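Local coordinates for protein 2-nitrobenzoate nitroreductase (Pseudomonas fluorescens, PDB 4Z85) that reduces 2-nitrobenzoate as a flavoprotein of the flavoredoxin family, with FMN as its cofactor, at residues V30-S35 with N80-R84; Q86-N90 with I127-I132; D53-F57 with F157-V161; G37-A41 with I111-E115. All coordinates share one frame; numbering follows the deposited sequence.

How the interactions relate
The four contacts illustrate how a closed antiparallel barrel of the flavin reductase-like family is held together by its strands and by the helices and loops laid against them. Interactions 1, 2 and 4 cluster: the centre of interaction 1 lies about 9 Å from that of interaction 2 and about 10 Å from that of interaction 4. T31 of interaction 1 pairs with V88 of interaction 2, while N80 probably hydrogen-bonds N40 of interaction 4. Interaction 3 stands apart, its centre about 24 Å from that of interaction 4, yet it meets interaction 2 where F87 CE2 lies 3.5 Å from F57 CZ. All four lie in the flavin reductase-like domain.

Interaction 1: V30-S35 with N80-R84; sequences VTSLNS and NIIER
N80, on helix 77-84, works its side chain into the end of strand 28-33 and can be followed atom by atom. Its CB rests 3.2 Å from L33 O, and CG stays close to the same oxygen. There the amide divides its ends: OD1 lies against the backbone of N34, 3.3 Å from CA, while ND2 turns the other way and donates to S32 OG at 3.1 Å. The serine oxygen lies in the amide plane and the N-H points almost straight at it (160°). The same ND2 also donates to N40 OD1, so two acceptors fix the rotation of the amide.

One helical turn later, R84 bends at chi2 (-107°) and lays its guanidinium beside L33, whose CB covers one face. At the edge of that group NH2 donates to N34 O over 2.8 Å, close to the C=O axis. A water adds a bridge, giving hydrogen bonds to both L33 O and E83 OE1.

The axes of residues 80-84 and 30-33 come within 7.7 Å at 54°, where helix 77-84 lies against strand 28-33, while I81 continues toward F87 of strand 86-90 and L143 of strand 137-150, and V30 toward Y44 of strand 39-52.

Interaction 2: Q86-N90 with I127-I132; sequences QFVVN and IDVPRI
Q86 and N90, at the two ends of strand 86-90, each use a side-chain carbonyl to hold a backbone N-H of the segment 127-132. These are the hydrogen bonds of the contact. Q86 OE1 accepts from D128 N at 2.9 Å, with the donor tilted from the carbonyl plane; to arrive there, the extended glutamine chain runs antiparallel alongside the I127 side chain. N90 OD1 accepts from I132 N, also at 2.9 Å and nearly straight at the hydrogen (172°), although this donor sits above the carbonyl plane. On the other end of the same amide, N90 ND2 donates to L29 O and T31 OG1 of strand 28-33, so both ends of the buried group have partners.

Between the two polar grips lies an apolar zone built around V88. Its CG2 meets I127 CD1 at 3.9 Å and V129 CG1 at 4.2 Å, while CG1 turns to the CB of R131. I127 CG1 is tucked between its own backbone N and carbonyl carbon (chi1 55°), which sends CD1 inward to V88.

A third kind of contact joins methyl groups to carbonyl oxygens: V88 CG2 touches V129 O at 3.5 Å and has P130 O nearby, I127 CD1 also reaches F87 O, and V129 CG2 lies 3.7 Å from Q86 O. V129 O accepts from S124 OG and P130 O from T31 OG1.

Two amide side chains thus do here what main-chain pairing does elsewhere: they satisfy two N-H groups of a largely loop segment and tie it to the barrel at both ends of a valine-centred apolar patch.

Interaction 3: D53-F57 with F157-V161; sequences DPPLF and FGEIV
F57 and G158 face each other as an antiparallel hydrogen-bonded pair, each backbone giving and taking one bond. F57 N donates to G158 O at 3.0 Å, in the carbonyl plane, and G158 N returns a bond of the same length to F57 O. Further along, I160 N donates to P55 O over 2.9 Å. The intervening L56 and E159 form the non-hydrogen-bonded pair, with CA atoms 4.6 Å apart, and CA-H...O contacts such as L56 CA to G158 O at 3.3 Å fill in between the conventional bonds.

Packing differs on the two sides of the sheet. On one, L56 CD2 lies 3.6 Å from E159 CB, the two side chains crossing at a slant. On the other, the F57 ring folds back over its partner strand: with CG placed between backbone N and carbonyl carbon (chi1 60°), the ring covers the glycine, and G158 CA sits over its face, 3.9 Å from the centroid, in a CH-pi contact. I160 CG1 approaches the same ring at its edge, near CD2.

Strand 55-62 here joins strand 153-165, which in turn pairs with strand 137-150; W139 of that strand meets the F57 ring with planes at about 45°. The second subunit also packs here: I18 of that neighbouring chain on P55 and its F149 on L56.

Interaction 4: G37-A41 with I111-E115; sequences GLCNA and ISEAE
Residues 38-41 and 111-114 run at 62° to each other, where the start of strand 39-52 meets the start of helix 113-117, N40 lying nearest S112 and A41 nearest E113. S112 is the N-cap of that helix, and its hydroxyl has two tasks. OG, set opposite the serine's own nitrogen, donates to C39 O at 2.8 Å and accepts from E115 N in the capping bond. The helix start is thereby fastened directly to a strand carbonyl. L38 packs against the same serine, its CG 3.6 Å from S112 CB.

The glutamate beside the cap answers with its carboxylate. E113 bends at chi2 (89°), folding back so that its chain lies along A41, with CB, CG and CD each close to A41 O, and so brings OE1 to two donors. N40 ND2 reaches it at 2.9 Å from the syn side, with OE1 lying in the plane of the asparagine amide, while A41 N comes at 3.1 Å from above the carboxylate plane. The two donors approach from opposite faces of that plane, and the amide and carboxylate planes themselves stand 75° apart. The amide's other end is taken up by N80 of helix 77-84.

Chemically, the buried carboxylate is well provided for: two N-H groups hold OE1, and OE2 forms a salt bridge with K75. Those donors and the lysine would be expected to stabilise its negative charge. One glutamate and one capping serine together hold the helix start to C39 and A41 by their backbone and to N40 by its amide.

Interaction 1: V30-S35 with N80-R84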
loop_
_atom_site.group_PDB
_atom_site.type_symbol
_atom_site.label_atom_id
_atom_site.label_comp_id
_atom_site.label_asym_id
_atom_site.label_seq_id
_atom_site.Cartn_x
_atom_site.Cartn_y
_atom_site.Cartn_z
ATOM N N VAL A 30 0.417 -14.148 2.363
ATOM C CA VAL A 30 0.223 -14.577 3.746
ATOM C C VAL A 30 0.195 -16.091 3.837
ATOM O O VAL A 30 -0.635 -16.736 3.180
ATOM C CB VAL A 30 -1.075 -13.987 4.314
ATOM C CG1 VAL A 30 -1.329 -14.471 5.747
ATOM C CG2 VAL A 30 -1.012 -12.452 4.277
ATOM N N THR A 31 1.105 -16.645 4.635
ATOM C CA THR A 31 0.992 -18.045 5.036
ATOM C C THR A 31 0.406 -18.125 6.446
ATOM O O THR A 31 0.733 -17.312 7.329
ATOM C CB THR A 31 2.345 -18.800 4.973
ATOM O OG1 THR A 31 3.395 -18.019 5.554
ATOM C CG2 THR A 31 2.704 -19.135 3.526
ATOM N N SER A 32 -0.489 -19.094 6.629
ATOM C CA SER A 32 -1.176 -19.279 7.903
ATOM C C SER A 32 -1.419 -20.774 8.113
ATOM O O SER A 32 -1.289 -21.549 7.173
ATOM C CB SER A 32 -2.488 -18.487 7.930
ATOM O OG SER A 32 -3.332 -18.812 6.839
ATOM N N LEU A 33 -1.747 -21.177 9.339
ATOM C CA LEU A 33 -2.023 -22.589 9.632
ATOM C C LEU A 33 -3.458 -22.817 10.097
ATOM O O LEU A 33 -3.976 -22.054 10.910
ATOM C CB LEU A 33 -1.061 -23.108 10.700
ATOM C CG LEU A 33 0.422 -23.176 10.363
ATOM C CD1 LEU A 33 1.213 -23.573 11.600
ATOM C CD2 LEU A 33 0.650 -24.167 9.235
ATOM N N ASN A 34 -4.101 -23.870 9.595
ATOM C CA ASN A 34 -5.443 -24.207 10.072
ATOM C C ASN A 34 -5.393 -25.129 11.297
ATOM O O ASN A 34 -4.321 -25.361 11.864
ATOM C CB ASN A 34 -6.288 -24.846 8.960
ATOM C CG ASN A 34 -5.798 -26.231 8.545
ATOM O OD1 ASN A 34 -4.842 -26.773 9.094
ATOM N ND2 ASN A 34 -6.480 -26.813 7.570
ATOM N N SER A 35 -6.556 -25.648 11.689
ATOM C CA SER A 35 -6.691 -26.502 12.873
ATOM C C SER A 35 -5.795 -27.731 12.832
ATOM O O SER A 35 -5.349 -28.220 13.866
ATOM C CB SER A 35 -8.139 -26.966 13.037
ATOM O OG SER A 35 -9.028 -25.871 13.113
ATOM N N ASN A 80 -7.701 -18.873 10.176
ATOM C CA ASN A 80 -6.389 -19.336 10.623
ATOM C C ASN A 80 -5.689 -18.299 11.507
ATOM O O ASN A 80 -5.061 -18.630 12.524
ATOM C CB ASN A 80 -5.493 -19.655 9.426
ATOM C CG ASN A 80 -6.000 -20.825 8.596
ATOM O OD1 ASN A 80 -6.988 -21.478 8.943
ATOM N ND2 ASN A 80 -5.317 -21.091 7.479
ATOM N N ILE A 81 -5.805 -17.033 11.105
ATOM C CA ILE A 81 -5.193 -15.953 11.868
ATOM C C ILE A 81 -5.906 -15.764 13.213
ATOM O O ILE A 81 -5.263 -15.566 14.246
ATOM C CB ILE A 81 -5.204 -14.625 11.069
ATOM C CG1 ILE A 81 -4.167 -14.688 9.947
ATOM C CG2 ILE A 81 -4.947 -13.435 12.000
ATOM C CD1 ILE A 81 -4.208 -13.485 8.995
ATOM N N ILE A 82 -7.232 -15.830 13.193
ATOM C CA ILE A 82 -8.030 -15.708 14.415
ATOM C C ILE A 82 -7.679 -16.804 15.409
ATOM O O ILE A 82 -7.470 -16.541 16.599
ATOM C CB ILE A 82 -9.533 -15.762 14.107
ATOM C CG1 ILE A 82 -9.969 -14.477 13.412
ATOM C CG2 ILE A 82 -10.342 -15.971 15.382
ATOM C CD1 ILE A 82 -11.392 -14.497 12.913
ATOM N N GLU A 83 -7.575 -18.027 14.907
ATOM C CA GLU A 83 -7.307 -19.182 15.753
ATOM C C GLU A 83 -5.886 -19.192 16.302
ATOM O O GLU A 83 -5.686 -19.455 17.487
ATOM C CB GLU A 83 -7.576 -20.475 14.982
ATOM C CG GLU A 83 -9.046 -20.694 14.646
ATOM C CD GLU A 83 -9.289 -21.923 13.780
ATOM O OE1 GLU A 83 -8.328 -22.431 13.154
ATOM O OE2 GLU A 83 -10.451 -22.384 13.730
ATOM N N ARG A 84 -4.897 -18.894 15.459
ATOM C CA ARG A 84 -3.509 -19.013 15.906
ATOM C C ARG A 84 -2.898 -17.697 16.410
ATOM O O ARG A 84 -1.884 -17.715 17.105
ATOM C CB ARG A 84 -2.645 -19.568 14.775
ATOM C CG ARG A 84 -3.117 -20.895 14.217
ATOM C CD ARG A 84 -2.198 -22.004 14.663
ATOM N NE ARG A 84 -2.548 -23.289 14.066
ATOM C CZ ARG A 84 -1.790 -24.375 14.161
ATOM N NH1 ARG A 84 -0.644 -24.319 14.823
ATOM N NH2 ARG A 84 -2.174 -25.510 13.591
HETATM O O HOH W 1 -2.217 -18.898 11.371
HETATM O O HOH W 2 -5.691 -22.637 13.030
#

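Interaction 2: Q86-N90 with I127-I132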
loop_
_atom_site.group_PDB
_atom_site.type_symbol
_atom_site.label_atom_id
_atom_site.label_comp_id
_atom_site.label_asym_id
_atom_site.label_seq_id
_atom_site.Cartn_x
_atom_site.Cartn_y
_atom_site.Cartn_z
ATOM N N GLN A 86 -1.245 -15.812 14.832
ATOM C CA GLN A 86 0.068 -15.767 14.212
ATOM C C GLN A 86 -0.062 -15.949 12.718
ATOM O O GLN A 86 -0.980 -16.632 12.258
ATOM C CB GLN A 86 0.989 -16.867 14.743
ATOM C CG GLN A 86 1.086 -17.017 16.228
ATOM C CD GLN A 86 2.068 -18.107 16.601
ATOM O OE1 GLN A 86 2.377 -18.980 15.788
ATOM N NE2 GLN A 86 2.573 -18.054 17.819
ATOM N N PHE A 87 0.871 -15.361 11.971
ATOM C CA PHE A 87 0.954 -15.608 10.526
ATOM C C PHE A 87 2.226 -15.013 9.960
ATOM O O PHE A 87 2.933 -14.256 10.647
ATOM C CB PHE A 87 -0.273 -15.055 9.780
ATOM C CG PHE A 87 -0.497 -13.573 9.952
ATOM C CD1 PHE A 87 -1.111 -13.078 11.094
ATOM C CD2 PHE A 87 -0.137 -12.680 8.948
ATOM C CE1 PHE A 87 -1.340 -11.719 11.249
ATOM C CE2 PHE A 87 -0.368 -11.321 9.093
ATOM C CZ PHE A 87 -0.966 -10.835 10.245
ATOM N N VAL A 88 2.534 -15.374 8.715
ATOM C CA VAL A 88 3.720 -14.824 8.067
ATOM C C VAL A 88 3.320 -14.018 6.853
ATOM O O VAL A 88 2.511 -14.472 6.044
ATOM C CB VAL A 88 4.713 -15.911 7.623
ATOM C CG1 VAL A 88 5.820 -15.318 6.722
ATOM C CG2 VAL A 88 5.328 -16.603 8.841
ATOM N N VAL A 89 3.883 -12.820 6.747
ATOM C CA VAL A 89 3.794 -12.073 5.495
ATOM C C VAL A 89 5.051 -12.338 4.665
ATOM O O VAL A 89 6.145 -11.945 5.026
ATOM C CB VAL A 89 3.629 -10.557 5.741
ATOM C CG1 VAL A 89 3.682 -9.796 4.411
ATOM C CG2 VAL A 89 2.315 -10.278 6.460
ATOM N N ASN A 90 4.884 -13.020 3.543
ATOM C CA ASN A 90 5.983 -13.277 2.629
ATOM C C ASN A 90 5.956 -12.229 1.550
ATOM O O ASN A 90 4.914 -12.029 0.927
ATOM C CB ASN A 90 5.874 -14.659 1.980
ATOM C CG ASN A 90 5.833 -15.777 2.993
ATOM O OD1 ASN A 90 6.880 -16.255 3.434
ATOM N ND2 ASN A 90 4.630 -16.197 3.369
ATOM N N ILE A 127 7.553 -17.780 15.835
ATOM C CA ILE A 127 6.169 -18.227 15.780
ATOM C C ILE A 127 6.088 -19.599 15.128
ATOM O O ILE A 127 7.084 -20.112 14.624
ATOM C CB ILE A 127 5.260 -17.240 14.991
ATOM C CG1 ILE A 127 5.824 -16.999 13.588
ATOM C CG2 ILE A 127 5.096 -15.922 15.731
ATOM C CD1 ILE A 127 4.908 -16.169 12.716
ATOM N N ASP A 128 4.896 -20.179 15.126
ATOM C CA ASP A 128 4.706 -21.540 14.630
ATOM C C ASP A 128 4.452 -21.608 13.129
ATOM O O ASP A 128 4.775 -22.606 12.483
ATOM C CB ASP A 128 3.549 -22.208 15.370
ATOM C CG ASP A 128 3.849 -22.421 16.845
ATOM O OD1 ASP A 128 5.022 -22.705 17.180
ATOM O OD2 ASP A 128 2.913 -22.293 17.663
ATOM N N VAL A 129 3.868 -20.553 12.572
ATOM C CA VAL A 129 3.566 -20.533 11.143
ATOM C C VAL A 129 4.862 -20.402 10.356
ATOM O O VAL A 129 5.693 -19.557 10.663
ATOM C CB VAL A 129 2.604 -19.377 10.780
ATOM C CG1 VAL A 129 2.279 -19.389 9.285
ATOM C CG2 VAL A 129 1.332 -19.478 11.595
ATOM N N PRO A 130 5.050 -21.262 9.346
ATOM C CA PRO A 130 6.262 -21.251 8.533
ATOM C C PRO A 130 6.206 -20.195 7.430
ATOM O O PRO A 130 5.117 -19.763 7.053
ATOM C CB PRO A 130 6.272 -22.649 7.920
ATOM C CG PRO A 130 4.838 -22.957 7.747
ATOM C CD PRO A 130 4.138 -22.348 8.943
ATOM N N ARG A 131 7.376 -19.808 6.942
ATOM C CA ARG A 131 7.497 -18.933 5.791
ATOM C C ARG A 131 7.676 -19.771 4.538
ATOM O O ARG A 131 7.955 -20.970 4.615
ATOM C CB ARG A 131 8.676 -17.992 5.953
ATOM C CG ARG A 131 10.018 -18.697 5.848
ATOM C CD ARG A 131 11.143 -17.703 5.821
ATOM N NE ARG A 131 12.467 -18.329 5.894
ATOM C CZ ARG A 131 13.115 -18.845 4.852
ATOM N NH1 ARG A 131 12.559 -18.842 3.647
ATOM N NH2 ARG A 131 14.321 -19.373 5.020
ATOM N N ILE A 132 7.520 -19.131 3.384
ATOM C CA ILE A 132 7.788 -19.772 2.102
ATOM C C ILE A 132 9.291 -19.840 1.894
ATOM O O ILE A 132 9.992 -18.849 2.091
ATOM C CB ILE A 132 7.102 -19.003 0.962
ATOM C CG1 ILE A 132 5.592 -19.267 1.014
ATOM C CG2 ILE A 132 7.696 -19.383 -0.396
ATOM C CD1 ILE A 132 4.779 -18.321 0.174
#

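Interaction 3: D53-F57 with F157-V161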
loop_
_atom_site.group_PDB
_atom_site.type_symbol
_atom_site.label_atom_id
_atom_site.label_comp_id
_atom_site.label_asym_id
_atom_site.label_seq_id
_atom_site.Cartn_x
_atom_site.Cartn_y
_atom_site.Cartn_z
ATOM N N ASP A 53 6.018 1.863 15.933
ATOM C CA ASP A 53 5.988 1.778 17.405
ATOM C C ASP A 53 4.556 1.768 17.958
ATOM O O ASP A 53 4.010 2.815 18.277
ATOM C CB ASP A 53 6.773 2.952 18.006
ATOM C CG ASP A 53 6.771 2.947 19.527
ATOM O OD1 ASP A 53 6.585 1.864 20.111
ATOM O OD2 ASP A 53 6.964 4.026 20.128
ATOM N N PRO A 54 3.950 0.579 18.067
ATOM C CA PRO A 54 4.496 -0.731 17.709
ATOM C C PRO A 54 4.526 -0.951 16.188
ATOM O O PRO A 54 3.795 -0.246 15.489
ATOM C CB PRO A 54 3.524 -1.699 18.380
ATOM C CG PRO A 54 2.253 -0.981 18.400
ATOM C CD PRO A 54 2.589 0.469 18.622
ATOM N N PRO A 55 5.362 -1.885 15.702
ATOM C CA PRO A 55 5.510 -2.129 14.257
ATOM C C PRO A 55 4.273 -2.828 13.690
ATOM O O PRO A 55 4.179 -4.055 13.745
ATOM C CB PRO A 55 6.752 -3.022 14.176
ATOM C CG PRO A 55 6.790 -3.722 15.480
ATOM C CD PRO A 55 6.272 -2.736 16.491
ATOM N N LEU A 56 3.329 -2.039 13.172
ATOM C CA LEU A 56 2.034 -2.572 12.769
ATOM C C LEU A 56 1.816 -2.372 11.276
ATOM O O LEU A 56 2.319 -1.396 10.691
ATOM C CB LEU A 56 0.886 -1.887 13.502
ATOM C CG LEU A 56 0.823 -1.987 15.031
ATOM C CD1 LEU A 56 -0.525 -1.443 15.512
ATOM C CD2 LEU A 56 1.018 -3.409 15.493
ATOM N N PHE A 57 1.032 -3.292 10.709
ATOM C CA PHE A 57 0.576 -3.178 9.319
ATOM C C PHE A 57 -0.890 -3.598 9.231
ATOM O O PHE A 57 -1.435 -4.190 10.164
ATOM C CB PHE A 57 1.427 -4.049 8.377
ATOM C CG PHE A 57 1.383 -5.501 8.725
ATOM C CD1 PHE A 57 0.393 -6.330 8.200
ATOM C CD2 PHE A 57 2.306 -6.036 9.614
ATOM C CE1 PHE A 57 0.329 -7.673 8.546
ATOM C CE2 PHE A 57 2.249 -7.386 9.978
ATOM C CZ PHE A 57 1.264 -8.204 9.436
ATOM N N PHE A 157 -5.010 -6.273 11.477
ATOM C CA PHE A 157 -3.853 -5.508 11.912
ATOM C C PHE A 157 -2.870 -6.463 12.551
ATOM O O PHE A 157 -3.196 -7.150 13.533
ATOM C CB PHE A 157 -4.246 -4.394 12.884
ATOM C CG PHE A 157 -5.048 -3.306 12.245
ATOM C CD1 PHE A 157 -6.420 -3.448 12.075
ATOM C CD2 PHE A 157 -4.434 -2.137 11.791
ATOM C CE1 PHE A 157 -7.158 -2.442 11.480
ATOM C CE2 PHE A 157 -5.174 -1.128 11.189
ATOM C CZ PHE A 157 -6.542 -1.285 11.036
ATOM N N GLY A 158 -1.678 -6.527 11.963
ATOM C CA GLY A 158 -0.670 -7.460 12.415
ATOM C C GLY A 158 0.489 -6.695 13.017
ATOM O O GLY A 158 0.750 -5.558 12.621
ATOM N N GLU A 159 1.183 -7.330 13.963
ATOM C CA GLU A 159 2.401 -6.760 14.531
ATOM C C GLU A 159 3.591 -7.592 14.092
ATOM O O GLU A 159 3.577 -8.821 14.200
ATOM C CB GLU A 159 2.325 -6.705 16.062
ATOM C CG GLU A 159 3.627 -6.222 16.702
ATOM C CD GLU A 159 3.520 -6.099 18.197
ATOM O OE1 GLU A 159 2.412 -6.332 18.727
ATOM O OE2 GLU A 159 4.549 -5.774 18.835
ATOM N N ILE A 160 4.602 -6.929 13.551
ATOM C CA ILE A 160 5.813 -7.613 13.146
ATOM C C ILE A 160 6.655 -7.924 14.377
ATOM O O ILE A 160 7.066 -7.015 15.086
ATOM C CB ILE A 160 6.643 -6.764 12.180
ATOM C CG1 ILE A 160 5.781 -6.322 10.999
ATOM C CG2 ILE A 160 7.862 -7.545 11.702
ATOM C CD1 ILE A 160 6.406 -5.211 10.184
ATOM N N VAL A 161 6.914 -9.198 14.625
ATOM C CA VAL A 161 7.752 -9.531 15.773
ATOM C C VAL A 161 9.164 -9.839 15.322
ATOM O O VAL A 161 10.117 -9.567 16.067
ATOM C CB VAL A 161 7.167 -10.695 16.591
ATOM C CG1 VAL A 161 5.766 -10.333 17.036
ATOM C CG2 VAL A 161 7.152 -11.964 15.796
#

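Interaction 4: G37-A41 with I111-E115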
loop_
_atom_site.group_PDB
_atom_site.type_symbol
_atom_site.label_atom_id
_atom_site.label_comp_id
_atom_site.label_asym_id
_atom_site.label_seq_id
_atom_site.Cartn_x
_atom_site.Cartn_y
_atom_site.Cartn_z
ATOM N N GLY A 37 -2.894 -28.106 11.125
ATOM C CA GLY A 37 -1.492 -27.847 10.834
ATOM C C GLY A 37 -1.230 -27.689 9.347
ATOM O O GLY A 37 -0.080 -27.605 8.912
ATOM N N LEU A 38 -2.308 -27.661 8.570
ATOM C CA LEU A 38 -2.231 -27.432 7.130
ATOM C C LEU A 38 -1.893 -25.967 6.854
ATOM O O LEU A 38 -2.449 -25.075 7.490
ATOM C CB LEU A 38 -3.556 -27.813 6.464
ATOM C CG LEU A 38 -3.664 -27.884 4.945
ATOM C CD1 LEU A 38 -3.479 -29.320 4.481
ATOM C CD2 LEU A 38 -5.010 -27.343 4.485
ATOM N N CYS A 39 -0.991 -25.720 5.910
ATOM C CA CYS A 39 -0.584 -24.347 5.615
ATOM C C CYS A 39 -1.314 -23.767 4.408
ATOM O O CYS A 39 -1.190 -24.267 3.287
ATOM C CB CYS A 39 0.922 -24.268 5.384
ATOM S SG CYS A 39 1.542 -22.559 5.080
ATOM N N ASN A 40 -2.065 -22.697 4.645
ATOM C CA ASN A 40 -2.720 -21.975 3.573
ATOM C C ASN A 40 -1.849 -20.796 3.155
ATOM O O ASN A 40 -1.075 -20.273 3.959
ATOM C CB ASN A 40 -4.106 -21.499 4.003
ATOM C CG ASN A 40 -5.091 -22.645 4.167
ATOM O OD1 ASN A 40 -5.598 -22.893 5.262
ATOM N ND2 ASN A 40 -5.375 -23.338 3.072
ATOM N N ALA A 41 -1.958 -20.415 1.887
ATOM C CA ALA A 41 -1.206 -19.280 1.356
ATOM C C ALA A 41 -2.128 -18.459 0.472
ATOM O O ALA A 41 -2.852 -19.012 -0.356
ATOM C CB ALA A 41 0.008 -19.753 0.586
ATOM N N ILE A 111 -8.165 -26.602 0.795
ATOM C CA ILE A 111 -6.923 -27.315 0.517
ATOM C C ILE A 111 -5.717 -26.398 0.713
ATOM O O ILE A 111 -5.848 -25.174 0.701
ATOM C CB ILE A 111 -6.921 -27.897 -0.915
ATOM C CG1 ILE A 111 -6.919 -26.783 -1.965
ATOM C CG2 ILE A 111 -8.127 -28.796 -1.127
ATOM C CD1 ILE A 111 -5.549 -26.489 -2.561
ATOM N N SER A 112 -4.542 -26.989 0.894
ATOM C CA SER A 112 -3.329 -26.208 1.087
ATOM C C SER A 112 -2.827 -25.655 -0.236
ATOM O O SER A 112 -2.376 -26.410 -1.096
ATOM C CB SER A 112 -2.234 -27.048 1.738
ATOM O OG SER A 112 -0.958 -26.463 1.529
ATOM N N GLU A 113 -2.900 -24.339 -0.397
ATOM C CA GLU A 113 -2.397 -23.710 -1.609
ATOM C C GLU A 113 -0.907 -23.966 -1.776
ATOM O O GLU A 113 -0.425 -24.166 -2.891
ATOM C CB GLU A 113 -2.667 -22.203 -1.598
ATOM C CG GLU A 113 -4.132 -21.834 -1.682
ATOM C CD GLU A 113 -4.801 -21.748 -0.316
ATOM O OE1 GLU A 113 -4.177 -22.152 0.693
ATOM O OE2 GLU A 113 -5.951 -21.266 -0.259
ATOM N N ALA A 114 -0.184 -23.965 -0.663
ATOM C CA ALA A 114 1.265 -24.099 -0.697
ATOM C C ALA A 114 1.664 -25.430 -1.324
ATOM O O ALA A 114 2.669 -25.520 -2.031
ATOM C CB ALA A 114 1.837 -23.966 0.696
ATOM N N GLU A 115 0.857 -26.455 -1.069
ATOM C CA GLU A 115 1.076 -27.773 -1.651
ATOM C C GLU A 115 0.650 -27.805 -3.114
ATOM O O GLU A 115 1.358 -28.341 -3.973
ATOM C CB GLU A 115 0.310 -28.843 -0.863
ATOM C CG GLU A 115 1.101 -30.121 -0.651
ATOM C CD GLU A 115 2.451 -29.857 -0.008
ATOM O OE1 GLU A 115 2.518 -28.994 0.897
ATOM O OE2 GLU A 115 3.445 -30.497 -0.414
#